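Local structure of putative periplasmic or exported protein (Salmonella enterica subsp. enterica serovar Typhimurium, 4GQZ) at residues S44-L49 with I55-L60; P70-T75 with V134-K139; F79-S84 with Y115-I120. The protein binds copper in the periplasm and probably contributes to copper resistance, forming a V-shaped dimer. One frame throughout, in Å; residues are numbered along the deposited sequence.

Contact 1: residues S44-L49 with I55-L60; sequences STELKL and IYTLPL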
loop_
_atom_site.group_PDB
_atom_site.type_symbol
_atom_site.label_atom_id
_atom_site.label_comp_id
_atom_site.label_asym_id
_atom_site.label_seq_id
_atom_site.Cartn_x
_atom_site.Cartn_y
_atom_site.Cartn_z
ATOM N N SER B 44 -2.494 -8.876 -8.637
ATOM C CA SER B 44 -3.048 -8.867 -7.297
ATOM C C SER B 44 -2.057 -8.286 -6.286
ATOM O O SER B 44 -2.452 -7.763 -5.238
ATOM C CB SER B 44 -3.414 -10.285 -6.882
ATOM O OG SER B 44 -2.299 -11.144 -7.051
ATOM N N THR B 45 -0.767 -8.382 -6.587
ATOM C CA THR B 45 0.222 -7.992 -5.593
ATOM C C THR B 45 1.245 -6.972 -6.062
ATOM O O THR B 45 1.951 -6.419 -5.228
ATOM C CB THR B 45 0.972 -9.215 -4.979
ATOM O OG1 THR B 45 1.545 -10.007 -6.027
ATOM C CG2 THR B 45 0.007 -10.079 -4.159
ATOM N N GLU B 46 1.327 -6.728 -7.370
ATOM C CA GLU B 46 2.349 -5.825 -7.912
ATOM C C GLU B 46 1.839 -4.841 -8.960
ATOM O O GLU B 46 0.958 -5.161 -9.765
ATOM C CB GLU B 46 3.473 -6.621 -8.588
ATOM C CG GLU B 46 4.033 -7.791 -7.810
ATOM C CD GLU B 46 5.028 -8.589 -8.636
ATOM O OE1 GLU B 46 5.193 -8.273 -9.842
ATOM O OE2 GLU B 46 5.643 -9.527 -8.083
ATOM N N LEU B 47 2.436 -3.652 -8.980
ATOM C CA LEU B 47 2.307 -2.763 -10.123
ATOM C C LEU B 47 3.601 -2.939 -10.932
ATOM O O LEU B 47 4.690 -2.797 -10.379
ATOM C CB LEU B 47 2.212 -1.329 -9.620
ATOM C CG LEU B 47 1.643 -0.178 -10.446
ATOM C CD1 LEU B 47 2.533 1.042 -10.311
ATOM C CD2 LEU B 47 1.334 -0.543 -11.902
ATOM N N LYS B 48 3.500 -3.285 -12.215
ATOM C CA LYS B 48 4.701 -3.466 -13.054
ATOM C C LYS B 48 4.852 -2.300 -14.007
ATOM O O LYS B 48 3.919 -1.957 -14.733
ATOM C CB LYS B 48 4.626 -4.753 -13.876
ATOM C CG LYS B 48 4.408 -6.027 -13.086
ATOM C CD LYS B 48 4.136 -7.183 -14.068
ATOM C CE LYS B 48 3.685 -8.459 -13.362
ATOM N NZ LYS B 48 3.080 -9.429 -14.334
ATOM N N LEU B 49 6.038 -1.701 -14.028
ATOM C CA LEU B 49 6.261 -0.526 -14.860
ATOM C C LEU B 49 7.451 -0.759 -15.764
ATOM O O LEU B 49 8.417 -1.414 -15.371
ATOM C CB LEU B 49 6.533 0.709 -14.002
ATOM C CG LEU B 49 5.472 1.147 -12.995
ATOM C CD1 LEU B 49 6.058 2.177 -12.002
ATOM C CD2 LEU B 49 4.274 1.705 -13.716
ATOM N N ILE B 55 11.929 -3.867 -16.512
ATOM C CA ILE B 55 10.690 -3.831 -15.747
ATOM C C ILE B 55 10.919 -3.570 -14.270
ATOM O O ILE B 55 11.771 -4.202 -13.646
ATOM C CB ILE B 55 9.938 -5.168 -15.882
ATOM C CG1 ILE B 55 9.820 -5.550 -17.357
ATOM C CG2 ILE B 55 8.563 -5.088 -15.220
ATOM C CD1 ILE B 55 10.077 -7.034 -17.633
ATOM N N TYR B 56 10.136 -2.654 -13.708
ATOM C CA TYR B 56 10.217 -2.339 -12.289
ATOM C C TYR B 56 8.955 -2.853 -11.651
ATOM O O TYR B 56 7.903 -2.835 -12.291
ATOM C CB TYR B 56 10.326 -0.827 -12.084
ATOM C CG TYR B 56 11.404 -0.195 -12.949
ATOM C CD1 TYR B 56 12.727 -0.582 -12.829
ATOM C CD2 TYR B 56 11.084 0.786 -13.887
ATOM C CE1 TYR B 56 13.726 -0.012 -13.636
ATOM C CE2 TYR B 56 12.063 1.363 -14.691
ATOM C CZ TYR B 56 13.379 0.954 -14.555
ATOM O OH TYR B 56 14.334 1.524 -15.356
ATOM N N THR B 57 9.050 -3.323 -10.408
ATOM C CA THR B 57 7.883 -3.848 -9.698
ATOM C C THR B 57 7.673 -3.184 -8.348
ATOM O O THR B 57 8.556 -3.212 -7.483
ATOM C CB THR B 57 7.967 -5.371 -9.472
ATOM O OG1 THR B 57 9.169 -5.687 -8.758
ATOM C CG2 THR B 57 7.953 -6.115 -10.801
ATOM N N LEU B 58 6.497 -2.590 -8.164
ATOM C CA LEU B 58 6.170 -1.930 -6.914
ATOM C C LEU B 58 5.088 -2.746 -6.222
ATOM O O LEU B 58 4.017 -2.965 -6.787
ATOM C CB LEU B 58 5.663 -0.516 -7.171
ATOM C CG LEU B 58 6.522 0.434 -8.004
ATOM C CD1 LEU B 58 5.872 1.816 -8.093
ATOM C CD2 LEU B 58 7.939 0.536 -7.462
ATOM N N PRO B 59 5.372 -3.219 -5.005
ATOM C CA PRO B 59 4.367 -3.989 -4.257
ATOM C C PRO B 59 3.147 -3.141 -3.944
ATOM O O PRO B 59 3.286 -1.940 -3.641
ATOM C CB PRO B 59 5.093 -4.345 -2.957
ATOM C CG PRO B 59 6.570 -4.266 -3.306
ATOM C CD PRO B 59 6.663 -3.139 -4.297
ATOM N N LEU B 60 1.965 -3.752 -4.032
ATOM C CA LEU B 60 0.740 -3.105 -3.583
ATOM C C LEU B 60 0.624 -3.137 -2.066
ATOM O O LEU B 60 1.459 -3.724 -1.368
ATOM C CB LEU B 60 -0.489 -3.763 -4.230
ATOM C CG LEU B 60 -0.983 -3.235 -5.585
ATOM C CD1 LEU B 60 0.116 -2.626 -6.447
ATOM C CD2 LEU B 60 -1.740 -4.312 -6.376
#
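Leu47 and Leu58 meet on one face of a two-stranded pairing through different first torsions: CG of Leu47 is swung beside its carbonyl carbon (chi1 -160°), whereas CG of Leu58 lies beside its backbone N (chi1 -54°). In this register the chains run alongside each other, and Leu58 CD1 comes 4.1 Å from Leu47 CD1; the same methyl is 3.9 Å from Leu49 CD1, so one branch of Leu58 serves both neighbours. Leu60 turns its CD1 back toward the backbone, 3.6 Å from Leu47 N. On the other face Glu46 extends beside Thr57, with OE1 3.6 Å from the methyl CG2. The backbones supply the polar grip. Leu47 and Leu58 exchange two nearly straight bonds, Leu47 N to Leu58 O at 2.8 Å and Leu58 N to Leu47 O at 2.9 Å, and Leu49 pairs with Tyr56 in the same way. Beyond the strands, Leu60 N donates to Thr45 O at 2.9 Å. Ile23 of helix 20-28 covers Leu47 and Leu58, while Glu6 of the second subunit accepts from Thr57 N. With strand axes 4.5 Å apart at 157°, this is an antiparallel beta hairpin whose leucine face packs against helices 20-28 and 5-12.

Contact 2: residues P70-T75 with V134-K139; sequences PYEWRT and VSYNGK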
loop_
_atom_site.group_PDB
_atom_site.type_symbol
_atom_site.label_atom_id
_atom_site.label_comp_id
_atom_site.label_asym_id
_atom_site.label_seq_id
_atom_site.Cartn_x
_atom_site.Cartn_y
_atom_site.Cartn_z
ATOM N N PRO B 70 -17.412 -1.636 -18.058
ATOM C CA PRO B 70 -18.706 -2.121 -18.557
ATOM C C PRO B 70 -18.792 -1.934 -20.067
ATOM O O PRO B 70 -18.069 -1.104 -20.628
ATOM C CB PRO B 70 -19.715 -1.213 -17.853
ATOM C CG PRO B 70 -19.001 -0.773 -16.567
ATOM C CD PRO B 70 -17.559 -0.582 -17.034
ATOM N N TYR B 71 -19.659 -2.692 -20.730
ATOM C CA TYR B 71 -19.818 -2.509 -22.162
ATOM C C TYR B 71 -21.251 -2.734 -22.616
ATOM O O TYR B 71 -22.069 -3.287 -21.882
ATOM C CB TYR B 71 -18.848 -3.406 -22.933
ATOM C CG TYR B 71 -19.211 -4.874 -22.983
ATOM C CD1 TYR B 71 -18.846 -5.733 -21.955
ATOM C CD2 TYR B 71 -19.888 -5.414 -24.084
ATOM C CE1 TYR B 71 -19.159 -7.084 -22.002
ATOM C CE2 TYR B 71 -20.197 -6.765 -24.136
ATOM C CZ TYR B 71 -19.826 -7.588 -23.097
ATOM O OH TYR B 71 -20.137 -8.931 -23.126
ATOM N N GLU B 72 -21.553 -2.288 -23.827
ATOM C CA GLU B 72 -22.890 -2.467 -24.373
ATOM C C GLU B 72 -22.873 -3.361 -25.594
ATOM O O GLU B 72 -23.761 -4.199 -25.776
ATOM C CB GLU B 72 -23.508 -1.113 -24.717
ATOM C CG GLU B 72 -24.097 -0.418 -23.513
ATOM C CD GLU B 72 -24.514 0.992 -23.819
ATOM O OE1 GLU B 72 -23.761 1.674 -24.538
ATOM O OE2 GLU B 72 -25.593 1.407 -23.349
ATOM N N TRP B 73 -21.851 -3.179 -26.421
ATOM C CA TRP B 73 -21.755 -3.880 -27.696
ATOM C C TRP B 73 -20.755 -5.029 -27.647
ATOM O O TRP B 73 -21.153 -6.194 -27.689
ATOM C CB TRP B 73 -21.385 -2.880 -28.797
ATOM C CG TRP B 73 -21.244 -3.465 -30.172
ATOM C CD1 TRP B 73 -21.895 -4.555 -30.682
ATOM C CD2 TRP B 73 -20.375 -2.993 -31.204
ATOM N NE1 TRP B 73 -21.484 -4.780 -31.979
ATOM C CE2 TRP B 73 -20.556 -3.831 -32.324
ATOM C CE3 TRP B 73 -19.450 -1.943 -31.286
ATOM C CZ2 TRP B 73 -19.848 -3.652 -33.520
ATOM C CZ3 TRP B 73 -18.751 -1.760 -32.478
ATOM C CH2 TRP B 73 -18.958 -2.610 -33.578
ATOM N N ARG B 74 -19.463 -4.708 -27.566
ATOM C CA ARG B 74 -18.414 -5.733 -27.594
ATOM C C ARG B 74 -17.392 -5.549 -26.492
ATOM O O ARG B 74 -17.245 -4.449 -25.930
ATOM C CB ARG B 74 -17.684 -5.727 -28.941
ATOM C CG ARG B 74 -18.582 -6.002 -30.122
ATOM C CD ARG B 74 -17.921 -5.509 -31.403
ATOM N NE ARG B 74 -16.972 -6.468 -31.963
ATOM C CZ ARG B 74 -17.323 -7.488 -32.744
ATOM N NH1 ARG B 74 -18.603 -7.691 -33.049
ATOM N NH2 ARG B 74 -16.394 -8.310 -33.214
ATOM N N THR B 75 -16.680 -6.631 -26.183
ATOM C CA THR B 75 -15.650 -6.592 -25.148
ATOM C C THR B 75 -14.413 -7.398 -25.554
ATOM O O THR B 75 -14.399 -8.062 -26.590
ATOM C CB THR B 75 -16.197 -7.091 -23.784
ATOM O OG1 THR B 75 -15.273 -6.760 -22.734
ATOM C CG2 THR B 75 -16.425 -8.585 -23.806
ATOM N N VAL B 134 -23.064 -3.253 -11.676
ATOM C CA VAL B 134 -22.897 -1.946 -12.280
ATOM C C VAL B 134 -24.208 -1.598 -12.968
ATOM O O VAL B 134 -24.904 -2.482 -13.480
ATOM C CB VAL B 134 -21.726 -1.953 -13.297
ATOM C CG1 VAL B 134 -21.594 -0.601 -13.979
ATOM C CG2 VAL B 134 -20.439 -2.307 -12.594
ATOM N N SER B 135 -24.587 -0.326 -12.939
ATOM C CA SER B 135 -25.814 0.060 -13.621
ATOM C C SER B 135 -25.641 1.391 -14.341
ATOM O O SER B 135 -24.929 2.280 -13.864
ATOM C CB SER B 135 -27.008 0.070 -12.659
ATOM O OG SER B 135 -27.101 1.296 -11.968
ATOM N N TYR B 136 -26.272 1.507 -15.506
ATOM C CA TYR B 136 -26.154 2.690 -16.360
ATOM C C TYR B 136 -27.445 2.865 -17.145
ATOM O O TYR B 136 -27.856 1.945 -17.840
ATOM C CB TYR B 136 -24.990 2.506 -17.334
ATOM C CG TYR B 136 -24.914 3.549 -18.427
ATOM C CD1 TYR B 136 -24.481 4.841 -18.148
ATOM C CD2 TYR B 136 -25.270 3.243 -19.738
ATOM C CE1 TYR B 136 -24.402 5.802 -19.142
ATOM C CE2 TYR B 136 -25.192 4.193 -20.743
ATOM C CZ TYR B 136 -24.757 5.470 -20.437
ATOM O OH TYR B 136 -24.678 6.423 -21.428
ATOM N N ASN B 137 -28.084 4.027 -17.003
ATOM C CA ASN B 137 -29.276 4.400 -17.781
ATOM C C ASN B 137 -30.300 3.259 -17.929
ATOM O O ASN B 137 -30.678 2.863 -19.033
ATOM C CB ASN B 137 -28.854 5.001 -19.137
ATOM C CG ASN B 137 -30.037 5.477 -19.980
ATOM O OD1 ASN B 137 -30.705 6.460 -19.648
ATOM N ND2 ASN B 137 -30.289 4.781 -21.088
ATOM N N GLY B 138 -30.699 2.695 -16.799
ATOM C CA GLY B 138 -31.718 1.661 -16.797
ATOM C C GLY B 138 -31.199 0.247 -16.985
ATOM O O GLY B 138 -31.965 -0.705 -16.852
ATOM N N LYS B 139 -29.908 0.100 -17.285
ATOM C CA LYS B 139 -29.351 -1.214 -17.622
ATOM C C LYS B 139 -28.361 -1.661 -16.554
ATOM O O LYS B 139 -27.709 -0.823 -15.942
ATOM C CB LYS B 139 -28.626 -1.158 -18.971
ATOM C CG LYS B 139 -29.483 -0.721 -20.149
ATOM C CD LYS B 139 -28.641 -0.715 -21.435
ATOM C CE LYS B 139 -28.818 0.583 -22.231
ATOM N NZ LYS B 139 -30.226 0.826 -22.651
#
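Glu72 reaches across to Tyr136 and Lys139 with the end of its side chain. From CB the chain leaves with CG beside the backbone N (chi1 -81°) and continues extended through CD (chi2 171°), and this reach carries the carboxylate to the other segment. CB, CG and CD have no partner there within 4.2 Å; the touching is done by OE2. This oxygen lies 3.8 Å from Tyr136 CE2, at the ring edge and near the ring plane, and the carboxylate stands 78° from the plane of the ring. It also lies 3.5 Å from Lys139 CE. The lysine chain bends at its last two torsions, leaving NZ 4.7 Å from OE2: the opposite charges may attract, but their charged atoms are not in contact. Separately, Pro70 CG packs 3.7 Å from Val134 CG1, the two side chains crossing at about a right angle. The 134-139 segment closes on itself through a type I' turn, in which Tyr136 N donates to Lys139 O and Lys139 N to Tyr136 O. The irregular 70-75 segment, whose backbone N atoms of Glu72, Trp73 and Arg74 bond to Glu89, follows strand 63-68 and lies against the end of the hairpin formed by strands 129-136 and 139-146, with Phe95 of strand 94-101 touching both Pro70 and Val134.

Contact 3: residues F79-S84 with Y115-I120; sequences FNHSLS and YRNGFI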
loop_
_atom_site.group_PDB
_atom_site.type_symbol
_atom_site.label_atom_id
_atom_site.label_comp_id
_atom_site.label_asym_id
_atom_site.label_seq_id
_atom_site.Cartn_x
_atom_site.Cartn_y
_atom_site.Cartn_z
ATOM N N PHE B 79 -6.898 -10.462 -18.145
ATOM C CA PHE B 79 -6.668 -11.069 -16.837
ATOM C C PHE B 79 -6.063 -10.051 -15.867
ATOM O O PHE B 79 -6.695 -9.664 -14.875
ATOM C CB PHE B 79 -5.814 -12.339 -16.912
ATOM C CG PHE B 79 -5.780 -13.102 -15.615
ATOM C CD1 PHE B 79 -6.892 -13.831 -15.196
ATOM C CD2 PHE B 79 -4.661 -13.062 -14.793
ATOM C CE1 PHE B 79 -6.879 -14.519 -13.990
ATOM C CE2 PHE B 79 -4.642 -13.747 -13.582
ATOM C CZ PHE B 79 -5.750 -14.474 -13.183
ATOM N N ASN B 80 -4.847 -9.608 -16.158
ATOM C CA ASN B 80 -4.268 -8.494 -15.419
ATOM C C ASN B 80 -4.458 -7.189 -16.190
ATOM O O ASN B 80 -4.136 -7.105 -17.371
ATOM C CB ASN B 80 -2.794 -8.763 -15.099
ATOM C CG ASN B 80 -2.631 -9.745 -13.955
ATOM O OD1 ASN B 80 -3.470 -9.797 -13.047
ATOM N ND2 ASN B 80 -1.573 -10.541 -13.995
ATOM N N HIS B 81 -4.990 -6.179 -15.517
ATOM C CA HIS B 81 -5.333 -4.919 -16.175
ATOM C C HIS B 81 -4.115 -4.160 -16.688
ATOM O O HIS B 81 -3.148 -3.966 -15.962
ATOM C CB HIS B 81 -6.122 -4.023 -15.216
ATOM C CG HIS B 81 -6.506 -2.700 -15.802
ATOM N ND1 HIS B 81 -7.101 -2.576 -17.037
ATOM C CD2 HIS B 81 -6.394 -1.441 -15.311
ATOM C CE1 HIS B 81 -7.336 -1.299 -17.288
ATOM N NE2 HIS B 81 -6.915 -0.590 -16.255
ATOM N N SER B 82 -4.180 -3.719 -17.937
ATOM C CA SER B 82 -3.155 -2.840 -18.485
ATOM C C SER B 82 -3.572 -1.391 -18.268
ATOM O O SER B 82 -4.523 -0.915 -18.891
ATOM C CB SER B 82 -2.975 -3.098 -19.981
ATOM O OG SER B 82 -2.060 -2.162 -20.524
ATOM N N LEU B 83 -2.860 -0.683 -17.395
ATOM C CA LEU B 83 -3.212 0.693 -17.066
ATOM C C LEU B 83 -2.803 1.639 -18.191
ATOM O O LEU B 83 -3.260 2.785 -18.252
ATOM C CB LEU B 83 -2.518 1.107 -15.764
ATOM C CG LEU B 83 -2.799 0.245 -14.533
ATOM C CD1 LEU B 83 -1.624 0.295 -13.594
ATOM C CD2 LEU B 83 -4.023 0.728 -13.811
ATOM N N SER B 84 -1.955 1.148 -19.089
ATOM C CA SER B 84 -1.329 1.999 -20.084
ATOM C C SER B 84 -1.748 1.695 -21.517
ATOM O O SER B 84 -1.536 2.525 -22.403
ATOM C CB SER B 84 0.174 1.832 -20.003
ATOM O OG SER B 84 0.502 0.481 -20.260
ATOM N N TYR B 115 -13.218 6.306 -16.478
ATOM C CA TYR B 115 -12.122 7.193 -16.881
ATOM C C TYR B 115 -12.038 7.282 -18.400
ATOM O O TYR B 115 -12.854 6.680 -19.113
ATOM C CB TYR B 115 -10.781 6.704 -16.318
ATOM C CG TYR B 115 -10.880 6.183 -14.900
ATOM C CD1 TYR B 115 -11.681 6.818 -13.963
ATOM C CD2 TYR B 115 -10.193 5.037 -14.513
ATOM C CE1 TYR B 115 -11.797 6.334 -12.671
ATOM C CE2 TYR B 115 -10.300 4.542 -13.219
ATOM C CZ TYR B 115 -11.104 5.201 -12.303
ATOM O OH TYR B 115 -11.224 4.730 -11.005
ATOM N N ARG B 116 -11.045 8.028 -18.876
ATOM C CA ARG B 116 -10.783 8.217 -20.301
ATOM C C ARG B 116 -10.566 6.865 -20.982
ATOM O O ARG B 116 -10.917 6.684 -22.153
ATOM C CB ARG B 116 -9.557 9.128 -20.473
ATOM C CG ARG B 116 -9.029 9.255 -21.912
ATOM C CD ARG B 116 -10.106 9.778 -22.841
ATOM N NE ARG B 116 -10.013 9.140 -24.153
ATOM C CZ ARG B 116 -9.179 9.534 -25.108
ATOM N NH1 ARG B 116 -8.372 10.570 -24.889
ATOM N NH2 ARG B 116 -9.148 8.894 -26.278
ATOM N N ASN B 117 -10.009 5.911 -20.236
ATOM C CA ASN B 117 -9.755 4.583 -20.777
ATOM C C ASN B 117 -10.952 3.629 -20.676
ATOM O O ASN B 117 -10.832 2.450 -20.994
ATOM C CB ASN B 117 -8.496 3.959 -20.152
ATOM C CG ASN B 117 -8.681 3.580 -18.672
ATOM O OD1 ASN B 117 -9.696 3.898 -18.063
ATOM N ND2 ASN B 117 -7.686 2.904 -18.099
ATOM N N GLY B 118 -12.094 4.139 -20.222
ATOM C CA GLY B 118 -13.300 3.328 -20.121
ATOM C C GLY B 118 -13.393 2.425 -18.900
ATOM O O GLY B 118 -14.357 1.649 -18.759
ATOM N N PHE B 119 -12.409 2.522 -18.004
ATOM C CA PHE B 119 -12.425 1.684 -16.800
ATOM C C PHE B 119 -12.864 2.449 -15.554
ATOM O O PHE B 119 -12.878 3.688 -15.531
ATOM C CB PHE B 119 -11.046 1.061 -16.562
ATOM C CG PHE B 119 -10.740 -0.105 -17.458
ATOM C CD1 PHE B 119 -10.314 0.098 -18.780
ATOM C CD2 PHE B 119 -10.859 -1.408 -16.981
ATOM C CE1 PHE B 119 -10.020 -0.981 -19.618
ATOM C CE2 PHE B 119 -10.567 -2.499 -17.809
ATOM C CZ PHE B 119 -10.146 -2.282 -19.139
ATOM N N ILE B 120 -13.244 1.688 -14.530
ATOM C CA ILE B 120 -13.383 2.193 -13.169
ATOM C C ILE B 120 -12.561 1.295 -12.256
ATOM O O ILE B 120 -12.627 0.071 -12.377
ATOM C CB ILE B 120 -14.838 2.127 -12.693
ATOM C CG1 ILE B 120 -15.734 2.965 -13.617
ATOM C CG2 ILE B 120 -14.935 2.601 -11.247
ATOM C CD1 ILE B 120 -17.196 2.642 -13.525
HETATM O O HOH W 1 -5.545 1.470 -20.005
#
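Residues 115-118 form a type I turn, closed by a bond from Gly118 N to Tyr115 O, and face the short, weakly bonded strand 81-82, with the nearest CA atoms, those of Leu83 and Asn117, 8.5 Å apart. His81 carries its CG anti to the backbone N (chi1 179°), which sends the imidazole over Phe119. Its CE1 stands 3.3 Å above the phenyl plane, over the centre of the ring, and is 3.5 Å from Phe119 CZ. The planes meet at 43° with centroids 4.1 Å apart, an oblique pairing. Asn117 approaches from the opposite direction: its ND2 lies at the imidazole edge, 4.0 Å from NE2, with amide and ring planes 70° apart. The two groups share a partner, for both NE2 of His81 and ND2 of Asn117 bond to OD1 of Asp28 at the end of helix 20-28, and this common oxygen fixes the edges of both. Asn117 ND2 also donates to a water, at 3.2 Å, and that water donates to Ser82 O at 2.8 Å, bridging the segments. The other end of the amide is held too, since Asn117 OD1 accepts from Phe119 N at 3.0 Å, the donor lying above the carbonyl plane. This bond to the residue two positions on defines an Asx turn, here combined with the type I turn; together they join the loop before strand 120-125 to strand 81-82, with Asp28 as the shared acceptor.

Overall arrangement
From the N terminus, two helices precede contact 1, a local one in which five residues separate its segments; it is complete before the other two open. Contact 2 begins with residues 70-75, just after strand 63-68, and closes only at 134-139, so contact 3, joining 79-84 to 115-120, falls wholly within that span. Contacts 1 and 3 reach the same four-stranded sheet and touch where Leu47 CD2 packs 3.5 Å from Leu83 CD1. Contact 2 ties the 70-75 loop to the five-stranded sheet, its centre about 30 Å from that of contact 1. Contact 3, near the middle of the chain, is about 16 Å from each, centre to centre.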